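Local coordinates for aspartate-semialdehyde dehydrogenase 2 (Vibrio cholerae, PDB 2R00), which catalyses the NADPH-dependent reductive dephosphorylation of L-aspartyl-4-phosphate to L-aspartate-semialdehyde, an early step toward lysine, threonine and methionine, at residues Thr133-Val138 and Tyr242-Ala247; Glu246-Glu251 and Leu309-Asp314. All blocks are in the same frame, centred on the assembly; numbering follows the deposited sequence.

Contact 1. Residues Thr133-Val138 and Tyr242-Ala247; sequences TIQMLV and YGHAEA
H244 ND1 donates to the side-chain amide oxygen of Q135, ND1 to OE1 2.6 Å. The bond is short but bent, 137° at the hydrogen, with OE1 lying 27° out of the imidazole plane. The Q135 amide meets the imidazole at its edge, the two planes 80° apart, with CD in the ring plane. CB of H244 points toward the helix, and CG, anti to the backbone N, lies beside the carbonyl carbon; Q135 runs extended beyond CG to meet the ring. Beside this pair E246, also extended, reaches up to the helix, where its OE1 lies 3.4 Å from CB of M136 and 3.8 Å from CB of Q135. Helix 131-147 begins at the catalytic C131, which forms the acyl-thioester intermediate, and here it packs on strand 244-252 of the dimerisation-domain sheet; the axes of segments 133-138 and 244-247 come within 9.4 Å. H244 is the likely proton acceptor, and its bond to Q135 probably helps fix the rotation of its ring. Farther out, T156 of the neighbouring strand 149-159 touches both H244 and E246, M216 of helix 211-223 packs against E246, and T133 OG1 is hydrogen-bonded to E219 OE1.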
ATOM      1  N   THR A 133     -11.963   5.121   8.073  1.00 27.79           N
ATOM      2  CA  THR A 133     -13.228   4.420   7.840  1.00 27.04           C
ATOM      3  C   THR A 133     -14.195   5.287   7.031  1.00 26.21           C
ATOM      4  O   THR A 133     -14.873   4.790   6.137  1.00 25.93           O
ATOM      5  CB  THR A 133     -13.908   4.027   9.169  1.00 27.00           C
ATOM      6  OG1 THR A 133     -12.962   3.355  10.006  1.00 28.04           O
ATOM      7  CG2 THR A 133     -15.106   3.117   8.911  1.00 26.91           C
ATOM      8  N   ILE A 134     -14.262   6.575   7.358  1.00 25.59           N
ATOM      9  CA  ILE A 134     -15.048   7.534   6.570  1.00 25.86           C
ATOM     10  C   ILE A 134     -14.642   7.487   5.085  1.00 26.36           C
ATOM     11  O   ILE A 134     -15.480   7.232   4.217  1.00 27.06           O
ATOM     12  CB  ILE A 134     -14.911   8.974   7.115  1.00 25.77           C
ATOM     13  CG1 ILE A 134     -15.450   9.062   8.550  1.00 24.57           C
ATOM     14  CG2 ILE A 134     -15.644   9.981   6.188  1.00 25.53           C
ATOM     15  CD1 ILE A 134     -15.116  10.379   9.264  1.00 25.14           C
ATOM     16  N   GLN A 135     -13.358   7.700   4.816  1.00 26.85           N
ATOM     17  CA  GLN A 135     -12.796   7.686   3.455  1.00 27.91           C
ATOM     18  C   GLN A 135     -13.231   6.444   2.680  1.00 26.79           C
ATOM     19  O   GLN A 135     -13.755   6.543   1.568  1.00 26.93           O
ATOM     20  CB  GLN A 135     -11.269   7.636   3.529  1.00 27.99           C
ATOM     21  CG  GLN A 135     -10.506   8.947   3.505  1.00 31.17           C
ATOM     22  CD  GLN A 135      -9.012   8.730   3.755  1.00 31.36           C
ATOM     23  OE1 GLN A 135      -8.486   9.174   4.780  1.00 37.29           O
ATOM     24  NE2 GLN A 135      -8.325   8.022   2.836  1.00 33.16           N
ATOM     25  N   MET A 136     -12.994   5.274   3.278  1.00 25.37           N
ATOM     26  CA  MET A 136     -13.239   3.996   2.616  1.00 24.74           C
ATOM     27  C   MET A 136     -14.727   3.765   2.349  1.00 24.87           C
ATOM     28  O   MET A 136     -15.113   3.306   1.267  1.00 24.82           O
ATOM     29  CB  MET A 136     -12.652   2.833   3.441  1.00 24.23           C
ATOM     30  CG  MET A 136     -12.822   1.460   2.780  1.00 24.69           C
ATOM     31  SD  MET A 136     -12.093   0.079   3.686  1.00 23.76           S
ATOM     32  CE  MET A 136     -13.186  -0.081   5.092  1.00 24.60           C
ATOM     33  N   LEU A 137     -15.551   4.071   3.345  1.00 24.60           N
ATOM     34  CA  LEU A 137     -16.986   3.818   3.269  1.00 24.94           C
ATOM     35  C   LEU A 137     -17.709   4.699   2.247  1.00 24.96           C
ATOM     36  O   LEU A 137     -18.648   4.250   1.578  1.00 25.34           O
ATOM     37  CB  LEU A 137     -17.618   3.962   4.653  1.00 24.94           C
ATOM     38  CG  LEU A 137     -17.703   2.619   5.385  1.00 26.40           C
ATOM     39  CD1 LEU A 137     -17.593   2.791   6.844  1.00 28.15           C
ATOM     40  CD2 LEU A 137     -19.006   1.917   5.057  1.00 26.92           C
ATOM     41  N   VAL A 138     -17.281   5.951   2.138  1.00 24.89           N
ATOM     42  CA  VAL A 138     -17.779   6.829   1.084  1.00 24.80           C
ATOM     43  C   VAL A 138     -17.483   6.217  -0.293  1.00 25.07           C
ATOM     44  O   VAL A 138     -18.381   6.083  -1.129  1.00 25.20           O
ATOM     45  CB  VAL A 138     -17.225   8.258   1.231  1.00 25.26           C
ATOM     46  CG1 VAL A 138     -17.490   9.076  -0.024  1.00 25.33           C
ATOM     47  CG2 VAL A 138     -17.884   8.949   2.437  1.00 24.53           C
ATOM     48  N   TYR A 242       2.623  13.010   4.431  1.00 33.68           N
ATOM     49  CA  TYR A 242       1.662  14.120   4.547  1.00 33.70           C
ATOM     50  C   TYR A 242       0.303  13.737   3.958  1.00 32.96           C
ATOM     51  O   TYR A 242       0.179  13.492   2.759  1.00 32.65           O
ATOM     52  CB  TYR A 242       2.203  15.390   3.859  1.00 34.66           C
ATOM     53  CG  TYR A 242       3.495  15.892   4.473  1.00 36.10           C
ATOM     54  CD1 TYR A 242       3.475  16.801   5.533  1.00 37.75           C
ATOM     55  CD2 TYR A 242       4.733  15.437   4.014  1.00 37.80           C
ATOM     56  CE1 TYR A 242       4.661  17.253   6.119  1.00 38.64           C
ATOM     57  CE2 TYR A 242       5.926  15.884   4.589  1.00 38.03           C
ATOM     58  CZ  TYR A 242       5.876  16.790   5.643  1.00 37.58           C
ATOM     59  OH  TYR A 242       7.041  17.231   6.219  1.00 37.63           O
ATOM     60  N   GLY A 243      -0.710  13.685   4.815  1.00 32.16           N
ATOM     61  CA  GLY A 243      -2.036  13.246   4.422  1.00 31.13           C
ATOM     62  C   GLY A 243      -2.205  11.768   4.708  1.00 31.00           C
ATOM     63  O   GLY A 243      -1.383  11.153   5.399  1.00 30.87           O
ATOM     64  N   HIS A 244      -3.269  11.194   4.166  1.00 30.40           N
ATOM     65  CA  HIS A 244      -3.629   9.821   4.455  1.00 30.74           C
ATOM     66  C   HIS A 244      -4.046   9.106   3.181  1.00 29.65           C
ATOM     67  O   HIS A 244      -4.702   9.692   2.319  1.00 29.24           O
ATOM     68  CB  HIS A 244      -4.770   9.790   5.485  1.00 31.75           C
ATOM     69  CG  HIS A 244      -5.225   8.412   5.844  1.00 34.98           C
ATOM     70  ND1 HIS A 244      -6.373   7.851   5.324  1.00 38.24           N
ATOM     71  CD2 HIS A 244      -4.681   7.475   6.657  1.00 38.18           C
ATOM     72  CE1 HIS A 244      -6.519   6.628   5.804  1.00 38.96           C
ATOM     73  NE2 HIS A 244      -5.505   6.375   6.613  1.00 39.66           N
ATOM     74  N   ALA A 245      -3.671   7.839   3.069  1.00 28.45           N
ATOM     75  CA  ALA A 245      -4.025   7.050   1.891  1.00 27.95           C
ATOM     76  C   ALA A 245      -4.452   5.644   2.285  1.00 27.53           C
ATOM     77  O   ALA A 245      -4.063   5.152   3.348  1.00 27.62           O
ATOM     78  CB  ALA A 245      -2.859   6.999   0.916  1.00 27.23           C
ATOM     79  N   GLU A 246      -5.259   5.020   1.424  1.00 27.28           N
ATOM     80  CA  GLU A 246      -5.700   3.636   1.579  1.00 27.37           C
ATOM     81  C   GLU A 246      -5.695   2.949   0.234  1.00 26.81           C
ATOM     82  O   GLU A 246      -6.127   3.527  -0.745  1.00 26.85           O
ATOM     83  CB  GLU A 246      -7.125   3.568   2.098  1.00 27.97           C
ATOM     84  CG  GLU A 246      -7.363   4.357   3.336  1.00 29.71           C
ATOM     85  CD  GLU A 246      -8.786   4.321   3.753  1.00 31.45           C
ATOM     86  OE1 GLU A 246      -9.679   4.274   2.881  1.00 34.26           O
ATOM     87  OE2 GLU A 246      -9.014   4.338   4.960  1.00 33.28           O
ATOM     88  N   ALA A 247      -5.215   1.712   0.208  1.00 26.34           N
ATOM     89  CA  ALA A 247      -5.329   0.837  -0.952  1.00 25.63           C
ATOM     90  C   ALA A 247      -6.433  -0.154  -0.623  1.00 25.26           C
ATOM     91  O   ALA A 247      -6.403  -0.788   0.446  1.00 25.31           O
ATOM     92  CB  ALA A 247      -4.009   0.103  -1.195  1.00 25.14           C
TER

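Contact 2. Residues Glu246-Glu251 and Leu309-Asp314; sequences EAVHVE and LWVVAD
The carbonyl oxygen of E246 is gripped twice from the facing strand: V311 N donates to E246 O at 2.9 Å, and W310 adds a weaker CA-H contact, its CA 3.2 Å from the same E246 O. The backbone N of E246 donates in turn to V311 O at 2.8 Å, closing one hydrogen-bonded antiparallel pair. Two residues on, V248 and L309 form the next such pair: V248 N to L309 O is 2.8 Å and L309 N to V248 O is 3.0 Å. Between them lies the non-hydrogen-bonded pair of A247 and W310. CB of A247 sits over one face of the indole in a CH-pi contact, 3.7 Å from the centre of the six-membered ring and nearest to CE2, 24° off the ring normal. These are neighbouring strands, 244-252 and 306-313, in the mixed sheet of the dimerisation domain. W310 also meets the ring of Y157 nearly parallel, makes a cation-pi contact with R296, and packs on C197 of the second subunit, placing this face at the dimer interface. On the opposite face, V248 CG2 and V311 CG2 meet at 4.2 Å. L309 holds CG between its backbone N and carbonyl carbon (chi1 61°), and CD2 beyond it touches V248 CB. E246 and V311 run side by side on that face, which helix 131-147 covers at E246.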
ATOM      1  N   GLU A 246      -5.259   5.020   1.424  1.00 27.28           N
ATOM      2  CA  GLU A 246      -5.700   3.636   1.579  1.00 27.37           C
ATOM      3  C   GLU A 246      -5.695   2.949   0.234  1.00 26.81           C
ATOM      4  O   GLU A 246      -6.127   3.527  -0.745  1.00 26.85           O
ATOM      5  CB  GLU A 246      -7.125   3.568   2.098  1.00 27.97           C
ATOM      6  CG  GLU A 246      -7.363   4.357   3.336  1.00 29.71           C
ATOM      7  CD  GLU A 246      -8.786   4.321   3.753  1.00 31.45           C
ATOM      8  OE1 GLU A 246      -9.679   4.274   2.881  1.00 34.26           O
ATOM      9  OE2 GLU A 246      -9.014   4.338   4.960  1.00 33.28           O
ATOM     10  N   ALA A 247      -5.215   1.712   0.208  1.00 26.34           N
ATOM     11  CA  ALA A 247      -5.329   0.837  -0.952  1.00 25.63           C
ATOM     12  C   ALA A 247      -6.433  -0.154  -0.623  1.00 25.26           C
ATOM     13  O   ALA A 247      -6.403  -0.788   0.446  1.00 25.31           O
ATOM     14  CB  ALA A 247      -4.009   0.103  -1.195  1.00 25.14           C
ATOM     15  N   VAL A 248      -7.423  -0.268  -1.506  1.00 25.05           N
ATOM     16  CA  VAL A 248      -8.615  -1.075  -1.215  1.00 25.04           C
ATOM     17  C   VAL A 248      -8.829  -2.149  -2.268  1.00 25.24           C
ATOM     18  O   VAL A 248      -8.882  -1.858  -3.472  1.00 24.68           O
ATOM     19  CB  VAL A 248      -9.926  -0.213  -1.132  1.00 25.28           C
ATOM     20  CG1 VAL A 248     -11.097  -1.057  -0.607  1.00 25.25           C
ATOM     21  CG2 VAL A 248      -9.724   1.014  -0.256  1.00 25.44           C
ATOM     22  N   HIS A 249      -8.939  -3.393  -1.808  1.00 25.44           N
ATOM     23  CA  HIS A 249      -9.422  -4.468  -2.655  1.00 26.48           C
ATOM     24  C   HIS A 249     -10.761  -4.967  -2.123  1.00 26.87           C
ATOM     25  O   HIS A 249     -10.885  -5.247  -0.925  1.00 27.09           O
ATOM     26  CB  HIS A 249      -8.430  -5.635  -2.722  1.00 26.30           C
ATOM     27  CG  HIS A 249      -8.962  -6.816  -3.476  1.00 26.58           C
ATOM     28  ND1 HIS A 249      -8.900  -6.914  -4.848  1.00 28.23           N
ATOM     29  CD2 HIS A 249      -9.603  -7.929  -3.048  1.00 27.52           C
ATOM     30  CE1 HIS A 249      -9.461  -8.049  -5.231  1.00 26.56           C
ATOM     31  NE2 HIS A 249      -9.897  -8.681  -4.157  1.00 26.07           N
ATOM     32  N   VAL A 250     -11.748  -5.074  -3.012  1.00 27.45           N
ATOM     33  CA  VAL A 250     -13.054  -5.614  -2.647  1.00 28.36           C
ATOM     34  C   VAL A 250     -13.456  -6.826  -3.489  1.00 28.67           C
ATOM     35  O   VAL A 250     -13.292  -6.851  -4.706  1.00 28.30           O
ATOM     36  CB  VAL A 250     -14.183  -4.529  -2.633  1.00 28.65           C
ATOM     37  CG1 VAL A 250     -13.834  -3.424  -1.641  1.00 29.06           C
ATOM     38  CG2 VAL A 250     -14.417  -3.938  -3.998  1.00 29.27           C
ATOM     39  N   GLU A 251     -13.947  -7.840  -2.798  1.00 29.20           N
ATOM     40  CA  GLU A 251     -14.520  -9.014  -3.416  1.00 30.64           C
ATOM     41  C   GLU A 251     -16.029  -8.762  -3.414  1.00 31.15           C
ATOM     42  O   GLU A 251     -16.648  -8.656  -2.345  1.00 30.99           O
ATOM     43  CB  GLU A 251     -14.148 -10.241  -2.586  1.00 30.78           C
ATOM     44  CG  GLU A 251     -14.238 -11.560  -3.297  1.00 33.45           C
ATOM     45  CD  GLU A 251     -13.310 -11.678  -4.494  1.00 34.81           C
ATOM     46  OE1 GLU A 251     -13.758 -12.276  -5.482  1.00 37.97           O
ATOM     47  OE2 GLU A 251     -12.162 -11.183  -4.469  1.00 35.41           O
ATOM     48  N   LEU A 309      -8.998  -0.049  -5.866  1.00 24.17           N
ATOM     49  CA  LEU A 309      -8.964   1.409  -5.916  1.00 24.18           C
ATOM     50  C   LEU A 309      -8.107   1.923  -4.771  1.00 23.79           C
ATOM     51  O   LEU A 309      -7.909   1.222  -3.779  1.00 23.70           O
ATOM     52  CB  LEU A 309     -10.378   2.008  -5.825  1.00 24.37           C
ATOM     53  CG  LEU A 309     -11.200   1.720  -4.555  1.00 26.22           C
ATOM     54  CD1 LEU A 309     -12.131   2.864  -4.252  1.00 28.64           C
ATOM     55  CD2 LEU A 309     -11.967   0.424  -4.665  1.00 29.70           C
ATOM     56  N   TRP A 310      -7.594   3.139  -4.929  1.00 23.59           N
ATOM     57  CA  TRP A 310      -6.910   3.858  -3.865  1.00 23.79           C
ATOM     58  C   TRP A 310      -7.705   5.097  -3.506  1.00 24.13           C
ATOM     59  O   TRP A 310      -8.320   5.724  -4.367  1.00 23.55           O
ATOM     60  CB  TRP A 310      -5.500   4.261  -4.296  1.00 23.81           C
ATOM     61  CG  TRP A 310      -4.507   3.123  -4.256  1.00 23.05           C
ATOM     62  CD1 TRP A 310      -4.583   1.942  -4.945  1.00 23.18           C
ATOM     63  CD2 TRP A 310      -3.287   3.071  -3.505  1.00 23.28           C
ATOM     64  NE1 TRP A 310      -3.489   1.155  -4.659  1.00 23.35           N
ATOM     65  CE2 TRP A 310      -2.676   1.825  -3.783  1.00 22.88           C
ATOM     66  CE3 TRP A 310      -2.652   3.954  -2.618  1.00 23.06           C
ATOM     67  CZ2 TRP A 310      -1.461   1.444  -3.209  1.00 22.84           C
ATOM     68  CZ3 TRP A 310      -1.454   3.576  -2.048  1.00 23.46           C
ATOM     69  CH2 TRP A 310      -0.862   2.333  -2.349  1.00 23.50           C
ATOM     70  N   VAL A 311      -7.703   5.426  -2.220  1.00 24.55           N
ATOM     71  CA  VAL A 311      -8.507   6.509  -1.680  1.00 25.11           C
ATOM     72  C   VAL A 311      -7.578   7.379  -0.860  1.00 25.53           C
ATOM     73  O   VAL A 311      -6.812   6.870  -0.036  1.00 25.50           O
ATOM     74  CB  VAL A 311      -9.656   5.962  -0.781  1.00 25.70           C
ATOM     75  CG1 VAL A 311     -10.561   7.087  -0.315  1.00 25.03           C
ATOM     76  CG2 VAL A 311     -10.454   4.917  -1.509  1.00 25.13           C
ATOM     77  N   VAL A 312      -7.621   8.685  -1.103  1.00 26.14           N
ATOM     78  CA  VAL A 312      -6.731   9.627  -0.439  1.00 26.75           C
ATOM     79  C   VAL A 312      -7.528  10.751   0.240  1.00 28.04           C
ATOM     80  O   VAL A 312      -8.559  11.195  -0.269  1.00 27.73           O
ATOM     81  CB  VAL A 312      -5.655  10.194  -1.429  1.00 26.79           C
ATOM     82  CG1 VAL A 312      -4.884  11.349  -0.817  1.00 26.00           C
ATOM     83  CG2 VAL A 312      -4.670   9.092  -1.849  1.00 25.99           C
ATOM     84  N   ALA A 313      -7.052  11.163   1.410  1.00 29.46           N
ATOM     85  CA  ALA A 313      -7.458  12.419   2.043  1.00 31.34           C
ATOM     86  C   ALA A 313      -6.207  13.252   2.232  1.00 32.66           C
ATOM     87  O   ALA A 313      -5.248  12.806   2.890  1.00 32.87           O
ATOM     88  CB  ALA A 313      -8.112  12.167   3.387  1.00 31.24           C
ATOM     89  N   ASP A 314      -6.200  14.449   1.639  1.00 33.87           N
ATOM     90  CA  ASP A 314      -5.093  15.381   1.816  1.00 35.26           C
ATOM     91  C   ASP A 314      -5.170  16.007   3.207  1.00 35.68           C
ATOM     92  O   ASP A 314      -4.230  15.885   3.998  1.00 36.16           O
ATOM     93  CB  ASP A 314      -5.087  16.466   0.730  1.00 35.70           C
ATOM     94  CG  ASP A 314      -3.865  17.370   0.815  1.00 37.70           C
ATOM     95  OD1 ASP A 314      -2.747  16.864   1.089  1.00 39.07           O
ATOM     96  OD2 ASP A 314      -4.024  18.593   0.610  1.00 39.59           O
TER

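How the contacts relate
Contacts 1 and 2 lie with their centres about 6 Å apart and share E246 and A247 on strand 244-252. The strand pairing of contact 2 continues into contact 1, where H244 N probably bonds to A313 O at 2.9 Å. Q135 in turn packs on strand 306-313, its OE1 3.3 Å from A313 CB. H244, the predicted proton acceptor, is thus probably tied to the sheet through its backbone and is bonded to the helix through its ring. The catalytic C131 is near both contacts: its nearest side-chain atoms are about 4 Å from those of Q135 and about 7 Å from those of E246. Q158, a predicted substrate-binding residue, approaches the H244 side chain to about 4 Å between nearest atoms.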